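Local coordinates for lipoprotein (Bacillus anthracis, PDB 4JG9) that is of unknown function but is probably held at the membrane by a lipid anchor and may bind lipids, at the interface of chains A and B. Residues are numbered along the deposited sequence; one frame, centred on the assembly and turned at random. Chains: chain A/B, Lipoprotein.

The interface of chains A and B. Residues chain A 117-119, 121, 148-150; chain B 36-40.
Polar contact centres on B:Asn40, whose side-chain amide reaches between the 117-119 and 148-150 segments of chain A. B:Asn40 ND2 donates to two backbone carbonyl oxygens: A:Pro118 O at 2.9 Å and A:Ser148 O at 2.8 Å. Both acceptors lie close to the amide plane, so the pair fixes the rotation of the amide. The fit differs at the acceptors, since ND2 sits on a lone pair in the A:Pro118 carbonyl plane but is tilted 33° from that of A:Ser148. On the other branch, B:Asn40 OD1 lies 2.6 Å from water 1, which also meets A:Ser148 OG. The backbone of B:Asn40 is held too: its N donates to A:Thr117 OG1 at 2.8 Å, nearly straight. That hydroxyl faces chain B because it stands anti to its own backbone N (chi1 -172°).

Van der Waals packing surrounds the polar core. A:Phe121 brings ring atom CE1 to B:Asn40 CG at 3.9 Å, the ring and amide planes 76° apart, which is no stack. A:Pro150 crosses B:Asn40 at about a right angle, with A:Pro150 CD 4.0 Å from B:Asn40 CG, while its CB and CG lie by the backbone carbonyls of B:Ser36, B:Thr37 and B:Val39. A:Thr117 CB packs on B:Val39.

The N-terminal modelled segment of one copy thus docks onto the other, and the two-fold twin makes the exchange reciprocal; this may stabilise a dimer, although the crystal alone does not establish one.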
# COMPACT_ATOMS: atom_id res chain seq x y z
N THR A 117 3.47 -2.90 -5.72
CA THR A 117 3.63 -2.85 -4.29
C THR A 117 4.52 -1.69 -3.92
O THR A 117 5.35 -1.26 -4.71
CB THR A 117 4.23 -4.15 -3.74
OG1 THR A 117 4.19 -4.14 -2.32
CG2 THR A 117 5.65 -4.32 -4.20
N PRO A 118 4.32 -1.16 -2.73
CA PRO A 118 5.18 -0.12 -2.20
C PRO A 118 6.38 -0.75 -1.53
O PRO A 118 6.26 -1.86 -1.03
CB PRO A 118 4.30 0.56 -1.16
CG PRO A 118 3.34 -0.49 -0.74
CD PRO A 118 3.06 -1.28 -1.97
N LEU A 119 7.51 -0.08 -1.51
CA LEU A 119 8.60 -0.58 -0.77
C LEU A 119 9.08 0.39 0.26
O LEU A 119 10.09 0.10 0.87
CB LEU A 119 9.74 -1.05 -1.68
CG LEU A 119 10.13 -0.21 -2.89
CD1 LEU A 119 10.71 1.13 -2.47
CD2 LEU A 119 11.14 -0.97 -3.72
N PHE A 121 9.68 1.82 3.85
CA PHE A 121 9.46 1.56 5.26
C PHE A 121 10.25 2.63 5.98
O PHE A 121 11.37 2.42 6.40
CB PHE A 121 9.97 0.18 5.66
CG PHE A 121 9.03 -0.94 5.30
CD1 PHE A 121 9.23 -1.67 4.16
CD2 PHE A 121 7.97 -1.25 6.12
CE1 PHE A 121 8.37 -2.69 3.83
CE2 PHE A 121 7.11 -2.27 5.79
CZ PHE A 121 7.31 -3.00 4.65
N SER A 148 12.46 -2.39 1.40
CA SER A 148 12.40 -3.83 1.57
C SER A 148 11.59 -4.45 0.43
O SER A 148 10.54 -3.93 0.08
CB SER A 148 11.77 -4.17 2.93
OG SER A 148 11.89 -5.56 3.20
N LEU A 149 12.12 -5.52 -0.16
CA LEU A 149 11.41 -6.29 -1.19
C LEU A 149 11.02 -7.65 -0.62
O LEU A 149 11.82 -8.30 0.05
CB LEU A 149 12.28 -6.50 -2.43
CG LEU A 149 12.42 -5.37 -3.46
CD1 LEU A 149 11.05 -4.75 -3.71
CD2 LEU A 149 13.44 -4.33 -3.03
N PRO A 150 9.79 -8.09 -0.90
CA PRO A 150 9.24 -9.31 -0.29
C PRO A 150 9.87 -10.62 -0.75
O PRO A 150 9.77 -11.60 -0.01
CB PRO A 150 7.76 -9.28 -0.69
CG PRO A 150 7.70 -8.39 -1.89
CD PRO A 150 8.79 -7.38 -1.72
N SER B 36 3.58 -13.12 1.51
CA SER B 36 3.51 -13.07 0.05
C SER B 36 4.90 -12.81 -0.56
O SER B 36 5.71 -12.07 -0.01
CB SER B 36 2.51 -12.00 -0.41
OG SER B 36 2.44 -11.90 -1.84
N THR B 37 5.14 -13.42 -1.70
CA THR B 37 6.37 -13.21 -2.44
C THR B 37 6.23 -11.97 -3.31
O THR B 37 7.22 -11.46 -3.83
CB THR B 37 6.67 -14.40 -3.37
OG1 THR B 37 5.51 -14.66 -4.18
CG2 THR B 37 7.01 -15.65 -2.58
N GLN B 38 5.00 -11.47 -3.45
CA GLN B 38 4.69 -10.50 -4.49
C GLN B 38 4.52 -9.05 -4.05
O GLN B 38 4.77 -8.12 -4.83
CB GLN B 38 3.45 -10.97 -5.24
CG GLN B 38 3.59 -12.40 -5.76
CD GLN B 38 4.63 -12.53 -6.85
OE1 GLN B 38 4.64 -11.74 -7.80
NE2 GLN B 38 5.55 -13.48 -6.70
N VAL B 39 4.06 -8.84 -2.82
CA VAL B 39 3.82 -7.49 -2.32
C VAL B 39 4.26 -7.37 -0.87
O VAL B 39 4.39 -8.38 -0.17
CB VAL B 39 2.34 -7.08 -2.39
CG1 VAL B 39 1.81 -7.21 -3.81
CG2 VAL B 39 1.51 -7.91 -1.43
N ASN B 40 4.47 -6.14 -0.42
CA ASN B 40 4.71 -5.86 0.99
C ASN B 40 3.39 -5.65 1.73
O ASN B 40 2.38 -5.26 1.14
CB ASN B 40 5.58 -4.62 1.16
CG ASN B 40 7.05 -4.90 0.94
OD1 ASN B 40 7.56 -5.93 1.40
ND2 ASN B 40 7.74 -4.01 0.22
O HOH W 1 9.80 -6.84 2.29